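Local coordinates for phosphoprotein (Lettuce necrotic yellows virus, PDB 3T4R) that probably acts as a non-catalytic polymerase cofactor, its C-terminal domain being present here, that holds the viral polymerase on the nucleoprotein-RNA template and binds soluble nucleoprotein, at residues A[11-16]-A[20-25]; A[6-11]-A[28-33]. All blocks are in the same frame, centred on the assembly; numbering follows the deposited sequence.

Contact 1. Residues A[11-16]-A[20-25]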
loop_
_atom_site.group_PDB
_atom_site.type_symbol
_atom_site.label_atom_id
_atom_site.label_comp_id
_atom_site.label_asym_id
_atom_site.label_seq_id
_atom_site.Cartn_x
_atom_site.Cartn_y
_atom_site.Cartn_z
ATOM N N LEU A 11 -2.924 4.227 5.819
ATOM C CA LEU A 11 -2.090 3.097 6.108
ATOM C C LEU A 11 -0.759 3.224 5.471
ATOM O O LEU A 11 0.253 2.969 6.094
ATOM C CB LEU A 11 -2.722 1.809 5.588
ATOM C CG LEU A 11 -2.508 0.471 6.270
ATOM C CD1 LEU A 11 -2.521 -0.689 5.330
ATOM C CD2 LEU A 11 -1.393 0.300 7.335
ATOM N N LEU A 12 -0.736 3.563 4.198
ATOM C CA LEU A 12 0.517 3.798 3.501
ATOM C C LEU A 12 1.386 4.850 4.253
ATOM O O LEU A 12 2.585 4.682 4.362
ATOM C CB LEU A 12 0.248 4.277 2.087
ATOM C CG LEU A 12 -0.355 3.267 1.130
ATOM C CD1 LEU A 12 -0.700 3.856 -0.221
ATOM C CD2 LEU A 12 0.682 2.097 0.941
ATOM N N ALA A 13 0.798 5.947 4.732
ATOM C CA ALA A 13 1.550 6.874 5.595
ATOM C C ALA A 13 2.054 6.285 6.928
ATOM O O ALA A 13 3.160 6.628 7.366
ATOM C CB ALA A 13 0.729 8.110 5.870
ATOM N N ASP A 14 1.220 5.448 7.562
ATOM C CA ASP A 14 1.502 4.854 8.848
ATOM C C ASP A 14 2.575 3.843 8.658
ATOM O O ASP A 14 3.257 3.486 9.604
ATOM C CB ASP A 14 0.272 4.155 9.383
ATOM C CG ASP A 14 -0.767 5.109 9.937
ATOM O OD1 ASP A 14 -0.454 6.289 10.262
ATOM O OD2 ASP A 14 -1.921 4.654 10.092
ATOM N N LEU A 15 2.730 3.338 7.432
ATOM C CA LEU A 15 3.811 2.397 7.129
ATOM C C LEU A 15 5.056 3.082 6.543
ATOM O O LEU A 15 5.961 2.422 6.077
ATOM C CB LEU A 15 3.293 1.335 6.148
ATOM C CG LEU A 15 2.203 0.414 6.679
ATOM C CD1 LEU A 15 1.745 -0.527 5.504
ATOM C CD2 LEU A 15 2.650 -0.453 7.844
ATOM N N ASP A 16 5.093 4.413 6.605
ATOM C CA ASP A 16 6.291 5.223 6.309
ATOM C C ASP A 16 6.523 5.514 4.861
ATOM O O ASP A 16 7.514 6.004 4.524
ATOM C CB ASP A 16 7.545 4.670 6.997
ATOM C CG ASP A 16 7.520 4.929 8.510
ATOM O OD1 ASP A 16 7.309 6.078 8.954
ATOM O OD2 ASP A 16 7.631 3.930 9.259
ATOM N N GLY A 20 4.379 12.704 0.107
ATOM C CA GLY A 20 4.603 13.194 -1.241
ATOM C C GLY A 20 4.356 12.178 -2.354
ATOM O O GLY A 20 3.750 12.492 -3.371
ATOM N N GLU A 21 4.851 10.954 -2.184
ATOM C CA GLU A 21 4.603 9.902 -3.156
ATOM C C GLU A 21 3.227 9.250 -3.105
ATOM O O GLU A 21 2.690 8.934 -4.149
ATOM C CB GLU A 21 5.679 8.826 -3.141
ATOM C CG GLU A 21 6.262 8.497 -1.787
ATOM C CD GLU A 21 7.441 7.469 -1.853
ATOM O OE1 GLU A 21 7.622 6.855 -2.937
ATOM O OE2 GLU A 21 8.140 7.262 -0.816
ATOM N N ILE A 22 2.657 9.056 -1.909
ATOM C CA ILE A 22 1.253 8.646 -1.807
ATOM C C ILE A 22 0.309 9.599 -2.580
ATOM O O ILE A 22 -0.690 9.164 -3.196
ATOM C CB ILE A 22 0.780 8.532 -0.360
ATOM C CG1 ILE A 22 1.691 7.646 0.496
ATOM C CG2 ILE A 22 -0.685 8.014 -0.338
ATOM C CD1 ILE A 22 1.442 7.839 2.016
ATOM N N ALA A 23 0.585 10.908 -2.512
ATOM C CA ALA A 23 -0.301 11.872 -3.116
ATOM C C ALA A 23 -0.292 11.749 -4.633
ATOM O O ALA A 23 -1.193 12.255 -5.297
ATOM C CB ALA A 23 0.058 13.277 -2.684
ATOM N N GLN A 24 0.700 11.058 -5.185
ATOM C CA GLN A 24 0.741 10.915 -6.624
ATOM C C GLN A 24 0.196 9.567 -7.112
ATOM O O GLN A 24 0.035 9.414 -8.300
ATOM C CB GLN A 24 2.131 11.240 -7.226
ATOM N N TYR A 25 -0.087 8.617 -6.204
ATOM C CA TYR A 25 -0.849 7.386 -6.569
ATOM C C TYR A 25 -2.223 7.730 -7.077
ATOM O O TYR A 25 -2.872 8.636 -6.541
ATOM C CB TYR A 25 -0.980 6.424 -5.390
ATOM C CG TYR A 25 0.355 5.888 -4.882
ATOM C CD1 TYR A 25 1.511 5.917 -5.673
ATOM C CD2 TYR A 25 0.462 5.331 -3.614
ATOM C CE1 TYR A 25 2.730 5.436 -5.178
ATOM C CE2 TYR A 25 1.688 4.860 -3.109
ATOM C CZ TYR A 25 2.786 4.900 -3.898
ATOM O OH TYR A 25 3.947 4.401 -3.404
#
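The Tyr25 ring meets Leu12 at its edge. Leu12 CD1 lies in the plane of the ring, 3.9 Å from Tyr25 CD2 and about as far from Tyr25 CE2. One face of the ring lies over its own segment. Glu21 O sits 3.5 Å above the ring plane, offset toward the rim, with Ile22 CA beside it. A type I beta turn runs from Ile22 to Tyr25 and brings the ring to this place. Trp17, Val30 and Leu33 also touch the Tyr25 side chain.

The rest of the contact is aliphatic, and no hydrogen bond crosses it. Ile22 reaches helix 4-14 with its CD1 methyl. Its CG1 is anti to the carbonyl carbon (chi1 -53°), and the chain runs on extended (chi2 164°), which carries CD1 to the helix backbone. There Ile22 CD1 lies 3.4 Å from Ala13 N. It also packs against the first side-chain carbons, at 3.8 Å from Leu12 CB and 3.9 Å from Ala13 CB. Leu12 CB also meets Ile22 CG1, while Leu12 CD1 adds a looser contact with Ile22 CG2. Leu12 also touches Ile58 of helix 50-72.

Helix 4-14 ends beside this packing. Asp16, with positive phi, is the C-prime residue of a Schellman motif, in which Trp17 N bonds to Leu12 O and Asp16 N to Ala13 O. Asp16 also forms a salt bridge with Lys51. After this Schellman motif the chain turns, so that Ile22 of the short helix 19-22 and Tyr25 of the following turn pack back on helix 4-14, within a small helical bundle.

Contact 2. Residues A[6-11]-A[28-33]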
loop_
_atom_site.group_PDB
_atom_site.type_symbol
_atom_site.label_atom_id
_atom_site.label_comp_id
_atom_site.label_asym_id
_atom_site.label_seq_id
_atom_site.Cartn_x
_atom_site.Cartn_y
_atom_site.Cartn_z
ATOM N N HIS A 6 -9.362 6.536 1.688
ATOM C CA HIS A 6 -8.819 7.364 2.718
ATOM C C HIS A 6 -8.039 6.482 3.702
ATOM O O HIS A 6 -6.908 6.802 4.028
ATOM C CB HIS A 6 -9.989 8.054 3.409
ATOM C CG HIS A 6 -9.596 8.963 4.521
ATOM N ND1 HIS A 6 -9.359 10.303 4.340
ATOM C CD2 HIS A 6 -9.411 8.722 5.839
ATOM C CE1 HIS A 6 -9.038 10.844 5.501
ATOM N NE2 HIS A 6 -9.041 9.900 6.422
ATOM N N GLU A 7 -8.622 5.390 4.180
ATOM C CA GLU A 7 -7.919 4.609 5.194
ATOM C C GLU A 7 -6.762 3.826 4.638
ATOM O O GLU A 7 -5.802 3.551 5.365
ATOM C CB GLU A 7 -8.834 3.643 5.900
ATOM C CG GLU A 7 -9.960 4.234 6.738
ATOM C CD GLU A 7 -9.504 5.117 7.857
ATOM O OE1 GLU A 7 -8.506 4.816 8.514
ATOM O OE2 GLU A 7 -10.140 6.153 8.072
ATOM N N LYS A 8 -6.832 3.474 3.358
ATOM C CA LYS A 8 -5.659 2.890 2.660
ATOM C C LYS A 8 -4.437 3.890 2.521
ATOM O O LYS A 8 -3.258 3.504 2.760
ATOM C CB LYS A 8 -6.076 2.349 1.272
ATOM C CG LYS A 8 -6.998 1.144 1.380
ATOM C CD LYS A 8 -7.344 0.569 0.050
ATOM C CE LYS A 8 -8.189 -0.534 0.290
ATOM N NZ LYS A 8 -8.498 -1.320 -0.968
ATOM N N GLU A 9 -4.736 5.124 2.153
ATOM C CA GLU A 9 -3.741 6.203 2.053
ATOM C C GLU A 9 -3.111 6.480 3.431
ATOM O O GLU A 9 -1.918 6.675 3.546
ATOM C CB GLU A 9 -4.372 7.441 1.426
ATOM C CG GLU A 9 -4.683 7.266 -0.059
ATOM C CD GLU A 9 -5.416 8.469 -0.667
ATOM O OE1 GLU A 9 -5.249 9.616 -0.178
ATOM O OE2 GLU A 9 -6.230 8.285 -1.602
ATOM N N LYS A 10 -3.911 6.419 4.474
ATOM C CA LYS A 10 -3.463 6.634 5.847
ATOM C C LYS A 10 -2.597 5.457 6.250
ATOM O O LYS A 10 -1.639 5.669 6.929
ATOM C CB LYS A 10 -4.683 6.716 6.786
ATOM C CG LYS A 10 -4.343 6.987 8.203
ATOM C CD LYS A 10 -5.463 6.789 9.245
ATOM C CE LYS A 10 -6.603 7.743 9.060
ATOM N NZ LYS A 10 -7.628 7.646 10.164
ATOM N N LEU A 11 -2.924 4.227 5.819
ATOM C CA LEU A 11 -2.090 3.097 6.108
ATOM C C LEU A 11 -0.759 3.224 5.471
ATOM O O LEU A 11 0.253 2.969 6.094
ATOM C CB LEU A 11 -2.722 1.809 5.588
ATOM C CG LEU A 11 -2.508 0.471 6.270
ATOM C CD1 LEU A 11 -2.521 -0.689 5.330
ATOM C CD2 LEU A 11 -1.393 0.300 7.335
ATOM N N LEU A 28 -6.862 3.881 -8.363
ATOM C CA LEU A 28 -6.700 2.503 -8.860
ATOM C C LEU A 28 -5.362 1.919 -8.439
ATOM O O LEU A 28 -5.285 0.767 -8.089
ATOM C CB LEU A 28 -6.782 2.449 -10.400
ATOM C CG LEU A 28 -8.139 2.804 -11.013
ATOM C CD1 LEU A 28 -8.179 2.438 -12.468
ATOM C CD2 LEU A 28 -9.264 2.117 -10.285
ATOM N N ILE A 29 -4.317 2.742 -8.414
ATOM C CA ILE A 29 -3.022 2.280 -7.899
ATOM C C ILE A 29 -3.084 2.067 -6.402
ATOM O O ILE A 29 -2.591 1.041 -5.925
ATOM C CB ILE A 29 -1.859 3.295 -8.282
ATOM C CG1 ILE A 29 -1.833 3.448 -9.794
ATOM C CG2 ILE A 29 -0.465 2.972 -7.611
ATOM C CD1 ILE A 29 -0.520 3.234 -10.498
ATOM N N VAL A 30 -3.648 2.995 -5.636
ATOM C CA VAL A 30 -3.868 2.724 -4.192
ATOM C C VAL A 30 -4.569 1.343 -3.956
ATOM O O VAL A 30 -4.118 0.498 -3.151
ATOM C CB VAL A 30 -4.659 3.885 -3.476
ATOM C CG1 VAL A 30 -4.989 3.497 -2.056
ATOM C CG2 VAL A 30 -3.847 5.193 -3.468
ATOM N N ASP A 31 -5.671 1.123 -4.663
ATOM C CA ASP A 31 -6.417 -0.128 -4.586
ATOM C C ASP A 31 -5.576 -1.315 -4.936
ATOM O O ASP A 31 -5.677 -2.337 -4.306
ATOM C CB ASP A 31 -7.655 -0.124 -5.507
ATOM C CG ASP A 31 -8.784 0.762 -5.005
ATOM O OD1 ASP A 31 -8.872 1.079 -3.819
ATOM O OD2 ASP A 31 -9.660 1.057 -5.798
ATOM N N PHE A 32 -4.682 -1.183 -5.881
ATOM C CA PHE A 32 -3.798 -2.285 -6.263
ATOM C C PHE A 32 -2.667 -2.540 -5.218
ATOM O O PHE A 32 -2.294 -3.675 -4.918
ATOM C CB PHE A 32 -3.182 -1.948 -7.596
ATOM C CG PHE A 32 -2.217 -2.966 -8.085
ATOM C CD1 PHE A 32 -2.321 -3.452 -9.336
ATOM C CD2 PHE A 32 -1.182 -3.438 -7.268
ATOM C CE1 PHE A 32 -1.397 -4.387 -9.772
ATOM C CE2 PHE A 32 -0.297 -4.390 -7.697
ATOM C CZ PHE A 32 -0.402 -4.859 -8.924
ATOM N N LEU A 33 -2.119 -1.478 -4.672
ATOM C CA LEU A 33 -1.071 -1.634 -3.731
ATOM C C LEU A 33 -1.562 -2.147 -2.380
ATOM O O LEU A 33 -0.847 -2.899 -1.706
ATOM C CB LEU A 33 -0.430 -0.260 -3.543
ATOM C CG LEU A 33 0.333 0.313 -4.722
ATOM C CD1 LEU A 33 0.884 1.637 -4.321
ATOM C CD2 LEU A 33 1.505 -0.534 -5.086
#
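Lys8 and Val30 make the closest apolar contact, with Lys8 CB 3.7 Å from Val30 CG1. The two valine methyls have separate partners. CG1 is anti to the backbone N (chi1 174°) and meets Lys8, while Val30 CG2 lies 4.1 Å from Glu9 CG. Glu9 crosses Val30 at about a right angle and touches it with a methylene. Val30 also packs on Tyr25. The axes of segments 6-11 and 28-33 come within 10.0 Å, at 65° between their N-to-C directions.

The charged contact joins Lys8 to Asp31. The lysine chain is extended beyond CG and runs across the aspartate at about a right angle. The salt bridge is long, with Lys8 NZ 3.7 Å from Asp31 OD1. Both groups have other partners. Lys8 NZ donates a hydrogen bond to Val34 O and forms a salt bridge with Asp36, and Asp31 OD2 pairs with Arg5.

Lys8 thus serves both kinds of interaction: its base packs on Val30 and its ammonium end lies among acidic groups and a carbonyl oxygen. These groups probably stabilise its positive charge. A bound magnesium ion lies about 5 Å from the Lys8 side chain. The contact therefore combines apolar packing with a charge network that extends past helix 27-33.

In the fold
Both contacts use helix 4-14. Contact 2 takes its earlier part and contact 1 its C-terminal part, and their segments share Leu11. Their centres lie about 8 Å apart. Apart from Leu11, residues 11-16 and 20-25 come after 6-11 and before 28-33, so contact 1 is nested inside the loop closed by contact 2. The two contacts also touch directly: Tyr25 CE2 lies 3.5 Å from Leu33 CD1, and Ile22 CD1 packs near Glu9 O. Leu15 of segment 11-16 and Phe32 and Leu33 of segment 28-33 also pack on the long helix 50-72. Together they gather the first three helices into the compact helical bundle of this C-terminal domain.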